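Local coordinates for protein cytosol aminopeptidase (Staphylococcus aureus subsp. aureus, PDB 3KZW) that probably releases amino acids one at a time from the N termini of peptides, as a metal-dependent leucyl aminopeptidase assembled from six copies, at residues Asn225-Thr230 / Asn312-Ile317; Glu221-His226 / Val232-Lys237; Tyr292-Lys295 / Gly299-Thr302. One frame throughout, in Å; residues are numbered along the deposited sequence.

In the fold
Along the chain from the N terminus, helix 216-226 comes first, and contacts 1 and 2 both set out from its end, sharing N225 and H226. Contact 2 closes at once, across a short loop that joins the helix to strand 233-237 at the margin of the mixed sheet. Contact 1 waits for helix 308-322, closing a loop of 81 residues. Nested inside that loop is contact 3, a short closure within the chain around helix 297-300. Contacts 1 and 2 touch, their centres 8 Å apart, and tie two helices and a strand together; contact 3 lies with its centre about 30 Å from either, where subunits meet.

Contact 1: Asn225-Thr230 / Asn312-Ile317; sequences NHFKNT and NVVGII
The phenyl ring of F227, which carries this contact to V314 and I317, has H226 on one face: CD2 of the imidazole sits over the centre of the F227 ring, 3.6 Å above its plane. CZ of F227, in turn, lies in the plane of the imidazole, at its edge. T230 OG1 is at the edge of the phenyl ring, also in plane. The two aliphatic side chains of helix 308-322 come at the phenyl ring on a slant: V314 brings its CG1 branch to 4.1 Å from F227 CE2, and I317 CG2 comes more loosely to 4.5 Å from F227 CZ. With F227 CG placed beside the backbone N and anti to the carbonyl carbon (chi1 -70°), the ring extends toward the second helix.

F227 is where the chain leaves helix 216-226, and a type I beta turn runs from it to T230. Its carbonyl holds that turn twice over. T230 N donates to F227 O over 3.2 Å, and the hydroxyl T230 OG1 donates to the same oxygen over 2.8 Å, from the same face of the carbonyl and tilted 35° from its plane. OG1 also takes the N-H of V232, which fastens the turn to the chain that follows. V314 also touches L333 and I317 touches I329, both of strand 328-338.

Between the segments the contact is buried and wholly apolar, so shape and hydrophobic burial hold the helix end against helix 308-322. A polar link lies just beyond it, where H226 NE2 is hydrogen-bonded to E318 OE1; that carboxylate would probably polarise the imidazole and probably helps to hold the ring whose CD2 backs the phenyl face.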
loop_
_atom_site.group_PDB
_atom_site.type_symbol
_atom_site.label_atom_id
_atom_site.label_comp_id
_atom_site.label_asym_id
_atom_site.label_seq_id
_atom_site.Cartn_x
_atom_site.Cartn_y
_atom_site.Cartn_z
ATOM N N ASN A 225 41.298 -14.410 -16.210
ATOM C CA ASN A 225 42.349 -13.509 -16.685
ATOM C C ASN A 225 43.168 -12.880 -15.561
ATOM O O ASN A 225 44.369 -12.650 -15.719
ATOM C CB ASN A 225 41.765 -12.420 -17.592
ATOM C CG ASN A 225 41.277 -12.966 -18.928
ATOM O OD1 ASN A 225 41.790 -13.967 -19.434
ATOM N ND2 ASN A 225 40.283 -12.298 -19.510
ATOM N N HIS A 226 42.516 -12.610 -14.430
ATOM C CA HIS A 226 43.183 -12.009 -13.282
ATOM C C HIS A 226 44.204 -12.951 -12.644
ATOM O O HIS A 226 45.313 -12.530 -12.313
ATOM C CB HIS A 226 42.169 -11.542 -12.238
ATOM C CG HIS A 226 42.798 -10.990 -11.000
ATOM N ND1 HIS A 226 43.312 -9.713 -10.932
ATOM C CD2 HIS A 226 43.011 -11.546 -9.784
ATOM C CE1 HIS A 226 43.810 -9.504 -9.726
ATOM N NE2 HIS A 226 43.640 -10.601 -9.011
ATOM N N PHE A 227 43.826 -14.216 -12.478
ATOM C CA PHE A 227 44.691 -15.210 -11.843
ATOM C C PHE A 227 45.539 -16.007 -12.836
ATOM O O PHE A 227 46.186 -16.989 -12.458
ATOM C CB PHE A 227 43.860 -16.175 -10.991
ATOM C CG PHE A 227 43.277 -15.555 -9.753
ATOM C CD1 PHE A 227 44.102 -15.076 -8.738
ATOM C CD2 PHE A 227 41.899 -15.474 -9.589
ATOM C CE1 PHE A 227 43.564 -14.512 -7.588
ATOM C CE2 PHE A 227 41.349 -14.912 -8.441
ATOM C CZ PHE A 227 42.186 -14.429 -7.438
ATOM N N LYS A 228 45.546 -15.571 -14.095
ATOM C CA LYS A 228 46.168 -16.322 -15.188
ATOM C C LYS A 228 47.647 -16.655 -14.955
ATOM O O LYS A 228 48.066 -17.796 -15.170
ATOM C CB LYS A 228 45.975 -15.596 -16.523
ATOM C CG LYS A 228 46.125 -16.498 -17.736
ATOM C CD LYS A 228 45.732 -15.792 -19.025
ATOM C CE LYS A 228 45.989 -16.689 -20.232
ATOM N NZ LYS A 228 45.636 -16.026 -21.519
ATOM N N ASN A 229 48.425 -15.672 -14.505
ATOM C CA ASN A 229 49.860 -15.876 -14.281
ATOM C C ASN A 229 50.253 -16.055 -12.810
ATOM O O ASN A 229 51.402 -15.804 -12.426
ATOM C CB ASN A 229 50.671 -14.745 -14.930
ATOM C CG ASN A 229 50.643 -14.800 -16.451
ATOM O OD1 ASN A 229 50.736 -15.873 -17.054
ATOM N ND2 ASN A 229 50.521 -13.633 -17.078
ATOM N N THR A 230 49.300 -16.503 -11.995
ATOM C CA THR A 230 49.523 -16.651 -10.556
ATOM C C THR A 230 49.518 -18.116 -10.125
ATOM O O THR A 230 49.336 -19.017 -10.945
ATOM C CB THR A 230 48.470 -15.868 -9.723
ATOM O OG1 THR A 230 47.172 -16.441 -9.920
ATOM C CG2 THR A 230 48.444 -14.390 -10.113
ATOM N N ASN A 312 33.838 -10.566 -2.778
ATOM C CA ASN A 312 34.624 -10.570 -1.547
ATOM C C ASN A 312 35.409 -11.869 -1.321
ATOM O O ASN A 312 36.485 -11.847 -0.717
ATOM C CB ASN A 312 33.741 -10.225 -0.339
ATOM C CG ASN A 312 33.251 -8.779 -0.362
ATOM O OD1 ASN A 312 33.509 -8.033 -1.310
ATOM N ND2 ASN A 312 32.541 -8.380 0.686
ATOM N N VAL A 313 34.875 -12.989 -1.811
ATOM C CA VAL A 313 35.596 -14.265 -1.792
ATOM C C VAL A 313 36.837 -14.175 -2.680
ATOM O O VAL A 313 37.922 -14.595 -2.280
ATOM C CB VAL A 313 34.689 -15.457 -2.213
ATOM C CG1 VAL A 313 35.511 -16.714 -2.486
ATOM C CG2 VAL A 313 33.646 -15.740 -1.139
ATOM N N VAL A 314 36.669 -13.612 -3.876
ATOM C CA VAL A 314 37.780 -13.370 -4.800
ATOM C C VAL A 314 38.839 -12.489 -4.135
ATOM O O VAL A 314 40.034 -12.754 -4.255
ATOM C CB VAL A 314 37.295 -12.738 -6.139
ATOM C CG1 VAL A 314 38.473 -12.367 -7.032
ATOM C CG2 VAL A 314 36.366 -13.687 -6.875
ATOM N N GLY A 315 38.390 -11.459 -3.419
ATOM C CA GLY A 315 39.281 -10.562 -2.685
ATOM C C GLY A 315 40.080 -11.264 -1.604
ATOM O O GLY A 315 41.285 -11.038 -1.471
ATOM N N ILE A 316 39.405 -12.123 -0.839
ATOM C CA ILE A 316 40.040 -12.901 0.232
ATOM C C ILE A 316 41.135 -13.819 -0.319
ATOM O O ILE A 316 42.240 -13.875 0.227
ATOM C CB ILE A 316 39.000 -13.710 1.057
ATOM C CG1 ILE A 316 38.099 -12.764 1.859
ATOM C CG2 ILE A 316 39.689 -14.678 2.005
ATOM C CD1 ILE A 316 36.786 -13.384 2.318
ATOM N N ILE A 317 40.826 -14.523 -1.408
ATOM C CA ILE A 317 41.786 -15.419 -2.054
ATOM C C ILE A 317 42.951 -14.626 -2.667
ATOM O O ILE A 317 44.107 -15.056 -2.595
ATOM C CB ILE A 317 41.095 -16.337 -3.096
ATOM C CG1 ILE A 317 40.103 -17.271 -2.393
ATOM C CG2 ILE A 317 42.122 -17.151 -3.882
ATOM C CD1 ILE A 317 39.088 -17.934 -3.310
#

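Contact 2: Glu221-His226 / Val232-Lys237; sequences EDIVNH and VKVDVK
I223 and V224 of helix 216-226 pack on V234 and V236 of strand 233-237, a helix laid over a sheet in the alpha/beta catalytic domain. Helix and strand follow each other through a short loop and run nearly antiparallel, at 157°, their axes 8.3 Å apart. The strand pairs with strand 262-269 and, within this chain, with no other, so the helix lies over the margin of the sheet.

The enclosed part of the contact is where I223 meets V234. Both methyls of V234 lean on I223, whose side chain crosses it at about a right angle, with I223 CG2 4.0 Å from V234 CG1. I223 is buried and goes on to touch V314 of helix 308-322, while V234 also packs on F227 and, in the neighbouring strand, on V264.

The solvent side belongs to V224 and V236, both partly open, yet the shortest methyl contact is found here. V224 turns CG2 to the strand, anti to its own carbonyl carbon, with CG1 taking the place anti to the backbone N (chi1 171°). That single methyl straddles two residues of the strand, 3.8 Å from V234 CG1 and 3.6 Å from V236 CG2. Beyond this row the surface turns polar: E221 on the helix and D235 on the strand both direct CB away from the partner segment, and no hydrogen bond or salt bridge spans the two. On the inner side the packing reaches the helix backbone itself, where the second methyl of V234, CG2, stands 4.1 Å from the carbonyl oxygen I223 O.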
loop_
_atom_site.group_PDB
_atom_site.type_symbol
_atom_site.label_atom_id
_atom_site.label_comp_id
_atom_site.label_asym_id
_atom_site.label_seq_id
_atom_site.Cartn_x
_atom_site.Cartn_y
_atom_site.Cartn_z
ATOM N N GLU A 221 35.152 -14.925 -16.820
ATOM C CA GLU A 221 36.274 -14.618 -17.706
ATOM C C GLU A 221 37.279 -13.662 -17.064
ATOM O O GLU A 221 38.490 -13.819 -17.243
ATOM C CB GLU A 221 35.770 -14.039 -19.031
ATOM C CG GLU A 221 35.108 -15.061 -19.947
ATOM C CD GLU A 221 34.377 -14.433 -21.128
ATOM O OE1 GLU A 221 34.356 -13.185 -21.248
ATOM O OE2 GLU A 221 33.818 -15.202 -21.942
ATOM N N ASP A 222 36.772 -12.680 -16.320
ATOM C CA ASP A 222 37.622 -11.708 -15.633
ATOM C C ASP A 222 38.445 -12.353 -14.520
ATOM O O ASP A 222 39.601 -11.983 -14.308
ATOM C CB ASP A 222 36.790 -10.549 -15.072
ATOM C CG ASP A 222 36.386 -9.534 -16.138
ATOM O OD1 ASP A 222 36.616 -9.780 -17.349
ATOM O OD2 ASP A 222 35.828 -8.480 -15.757
ATOM N N ILE A 223 37.845 -13.313 -13.819
ATOM C CA ILE A 223 38.527 -14.047 -12.752
ATOM C C ILE A 223 39.648 -14.925 -13.327
ATOM O O ILE A 223 40.749 -14.972 -12.770
ATOM C CB ILE A 223 37.529 -14.877 -11.896
ATOM C CG1 ILE A 223 36.585 -13.946 -11.132
ATOM C CG2 ILE A 223 38.263 -15.775 -10.904
ATOM C CD1 ILE A 223 35.293 -14.605 -10.668
ATOM N N VAL A 224 39.365 -15.595 -14.445
ATOM C CA VAL A 224 40.363 -16.396 -15.158
ATOM C C VAL A 224 41.567 -15.538 -15.554
ATOM O O VAL A 224 42.710 -15.889 -15.255
ATOM C CB VAL A 224 39.764 -17.084 -16.416
ATOM C CG1 VAL A 224 40.852 -17.723 -17.272
ATOM C CG2 VAL A 224 38.741 -18.124 -16.020
ATOM N N ASN A 225 41.298 -14.410 -16.210
ATOM C CA ASN A 225 42.349 -13.509 -16.685
ATOM C C ASN A 225 43.168 -12.880 -15.561
ATOM O O ASN A 225 44.369 -12.650 -15.719
ATOM C CB ASN A 225 41.765 -12.420 -17.592
ATOM C CG ASN A 225 41.277 -12.966 -18.928
ATOM O OD1 ASN A 225 41.790 -13.967 -19.434
ATOM N ND2 ASN A 225 40.283 -12.298 -19.510
ATOM N N HIS A 226 42.516 -12.610 -14.430
ATOM C CA HIS A 226 43.183 -12.009 -13.282
ATOM C C HIS A 226 44.204 -12.951 -12.644
ATOM O O HIS A 226 45.313 -12.530 -12.313
ATOM C CB HIS A 226 42.169 -11.542 -12.238
ATOM C CG HIS A 226 42.798 -10.990 -11.000
ATOM N ND1 HIS A 226 43.312 -9.713 -10.932
ATOM C CD2 HIS A 226 43.011 -11.546 -9.784
ATOM C CE1 HIS A 226 43.810 -9.504 -9.726
ATOM N NE2 HIS A 226 43.640 -10.601 -9.011
ATOM N N VAL A 232 47.263 -19.278 -8.315
ATOM C CA VAL A 232 45.838 -19.585 -8.173
ATOM C C VAL A 232 45.237 -20.192 -9.446
ATOM O O VAL A 232 45.305 -19.596 -10.522
ATOM C CB VAL A 232 45.035 -18.324 -7.766
ATOM C CG1 VAL A 232 43.557 -18.633 -7.658
ATOM C CG2 VAL A 232 45.548 -17.760 -6.451
ATOM N N LYS A 233 44.645 -21.378 -9.306
ATOM C CA LYS A 233 43.996 -22.072 -10.419
ATOM C C LYS A 233 42.512 -21.735 -10.470
ATOM O O LYS A 233 41.853 -21.643 -9.433
ATOM C CB LYS A 233 44.178 -23.591 -10.296
ATOM C CG LYS A 233 45.626 -24.064 -10.159
ATOM C CD LYS A 233 46.375 -24.032 -11.496
ATOM C CE LYS A 233 47.876 -24.247 -11.305
ATOM N NZ LYS A 233 48.543 -23.055 -10.694
ATOM N N VAL A 234 41.991 -21.549 -11.680
ATOM C CA VAL A 234 40.580 -21.219 -11.871
ATOM C C VAL A 234 39.934 -22.168 -12.878
ATOM O O VAL A 234 40.438 -22.340 -13.991
ATOM C CB VAL A 234 40.381 -19.748 -12.334
ATOM C CG1 VAL A 234 38.898 -19.416 -12.471
ATOM C CG2 VAL A 234 41.047 -18.776 -11.367
ATOM N N ASP A 235 38.827 -22.789 -12.470
ATOM C CA ASP A 235 38.028 -23.635 -13.351
ATOM C C ASP A 235 36.637 -23.043 -13.529
ATOM O O ASP A 235 35.977 -22.694 -12.551
ATOM C CB ASP A 235 37.925 -25.061 -12.802
ATOM C CG ASP A 235 37.134 -25.988 -13.718
ATOM O OD1 ASP A 235 37.677 -26.398 -14.769
ATOM O OD2 ASP A 235 35.970 -26.310 -13.384
ATOM N N VAL A 236 36.202 -22.932 -14.782
ATOM C CA VAL A 236 34.886 -22.384 -15.102
ATOM C C VAL A 236 33.978 -23.459 -15.691
ATOM O O VAL A 236 34.334 -24.137 -16.657
ATOM C CB VAL A 236 34.973 -21.161 -16.056
ATOM C CG1 VAL A 236 33.582 -20.695 -16.480
ATOM C CG2 VAL A 236 35.721 -20.023 -15.392
ATOM N N LYS A 237 32.805 -23.598 -15.087
ATOM C CA LYS A 237 31.809 -24.565 -15.508
ATOM C C LYS A 237 30.709 -23.830 -16.276
ATOM O O LYS A 237 29.930 -23.079 -15.680
ATOM C CB LYS A 237 31.239 -25.258 -14.270
ATOM C CG LYS A 237 30.814 -26.691 -14.477
ATOM C CD LYS A 237 30.844 -27.468 -13.163
ATOM C CE LYS A 237 32.255 -27.920 -12.813
ATOM N NZ LYS A 237 32.263 -28.778 -11.607
#

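Contact 3: Tyr292-Lys295 / Gly299-Thr302; sequences YSIK and GMAT
K295 lies against G299 and M300, and its side chain can be followed outward. CB meets the helix first, 3.8 Å from M300 CG and 4.1 Å from the carbonyl carbon G299 C. With CG set beside the backbone N (chi1 -73°), the chain runs on along the glycine: CD is 3.8 Å from G299 O, and CE, the next carbon, is also 3.8 Å from G299 O. Bends at chi3 and chi4 (146° and 70°) then carry the tip away from the helix, and NZ ends in salt bridges to D365 OD1 and D288 OD2. G299 has no side chain, so the lysine can lie close along its backbone.

M300 spreads over I294 and K295. While its CG faces the lysine, the rest of the side chain reaches out straight and brings CE to 3.6 Å from I294 CG1 and 3.9 Å from I294 CD1, the two side chains crossing at a slant.

This corner is also a subunit interface of the hexamer, where I294 packs on I294 of two neighbouring subunits, M300 on Y292 of one of them, and T302 N is hydrogen-bonded to D348 OD1 of that neighbour.

In relatives the counterparts of D288 and D365 are metal-ligand aspartates and that of K295 is the active-site lysine, so this tip probably borders the active site. Chemically the contact divides K295 in two: the carbons are held by packing, and the tip is probably aimed by D365 and D288.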
loop_
_atom_site.group_PDB
_atom_site.type_symbol
_atom_site.label_atom_id
_atom_site.label_comp_id
_atom_site.label_asym_id
_atom_site.label_seq_id
_atom_site.Cartn_x
_atom_site.Cartn_y
_atom_site.Cartn_z
ATOM N N TYR A 292 9.811 -13.538 -11.155
ATOM C CA TYR A 292 8.367 -13.301 -11.175
ATOM C C TYR A 292 7.838 -12.742 -9.857
ATOM O O TYR A 292 6.800 -12.080 -9.832
ATOM C CB TYR A 292 7.601 -14.556 -11.608
ATOM C CG TYR A 292 7.435 -14.661 -13.109
ATOM C CD1 TYR A 292 6.417 -13.969 -13.767
ATOM C CD2 TYR A 292 8.300 -15.441 -13.873
ATOM C CE1 TYR A 292 6.260 -14.054 -15.148
ATOM C CE2 TYR A 292 8.150 -15.535 -15.256
ATOM C CZ TYR A 292 7.128 -14.839 -15.886
ATOM O OH TYR A 292 6.975 -14.926 -17.252
ATOM N N SER A 293 8.558 -12.998 -8.767
ATOM C CA SER A 293 8.328 -12.294 -7.509
ATOM C C SER A 293 9.088 -10.961 -7.566
ATOM O O SER A 293 10.047 -10.729 -6.818
ATOM C CB SER A 293 8.780 -13.145 -6.324
ATOM O OG SER A 293 8.178 -14.427 -6.363
ATOM N N ILE A 294 8.632 -10.099 -8.472
ATOM C CA ILE A 294 9.330 -8.877 -8.865
ATOM C C ILE A 294 9.494 -7.869 -7.718
ATOM O O ILE A 294 8.609 -7.725 -6.870
ATOM C CB ILE A 294 8.643 -8.231 -10.114
ATOM C CG1 ILE A 294 9.526 -7.140 -10.735
ATOM C CG2 ILE A 294 7.226 -7.729 -9.782
ATOM C CD1 ILE A 294 9.161 -6.772 -12.157
ATOM N N LYS A 295 10.642 -7.194 -7.700
ATOM C CA LYS A 295 10.929 -6.141 -6.729
ATOM C C LYS A 295 10.203 -4.843 -7.085
ATOM O O LYS A 295 9.796 -4.643 -8.233
ATOM C CB LYS A 295 12.433 -5.878 -6.669
ATOM C CG LYS A 295 13.240 -6.956 -5.982
ATOM C CD LYS A 295 14.700 -6.848 -6.376
ATOM C CE LYS A 295 15.623 -7.245 -5.232
ATOM N NZ LYS A 295 15.589 -8.693 -4.928
ATOM N N GLY A 299 13.268 -1.052 -4.806
ATOM C CA GLY A 299 13.837 -2.360 -4.488
ATOM C C GLY A 299 14.913 -2.825 -5.451
ATOM O O GLY A 299 15.864 -3.488 -5.039
ATOM N N MET A 300 14.770 -2.478 -6.729
ATOM C CA MET A 300 15.740 -2.879 -7.759
ATOM C C MET A 300 16.999 -2.013 -7.804
ATOM O O MET A 300 18.032 -2.446 -8.323
ATOM C CB MET A 300 15.092 -2.912 -9.140
ATOM C CG MET A 300 14.353 -4.191 -9.425
ATOM S SD MET A 300 14.188 -4.506 -11.186
ATOM C CE MET A 300 12.716 -5.517 -11.182
ATOM N N ALA A 301 16.902 -0.792 -7.275
ATOM C CA ALA A 301 18.052 0.103 -7.166
ATOM C C ALA A 301 19.203 -0.592 -6.442
ATOM O O ALA A 301 18.986 -1.294 -5.448
ATOM C CB ALA A 301 17.661 1.383 -6.442
ATOM N N THR A 302 20.415 -0.406 -6.962
ATOM C CA THR A 302 21.648 -0.962 -6.381
ATOM C C THR A 302 21.679 -2.499 -6.285
ATOM O O THR A 302 22.364 -3.056 -5.424
ATOM C CB THR A 302 22.009 -0.320 -5.003
ATOM O OG1 THR A 302 21.052 -0.715 -4.010
ATOM C CG2 THR A 302 22.059 1.204 -5.097
#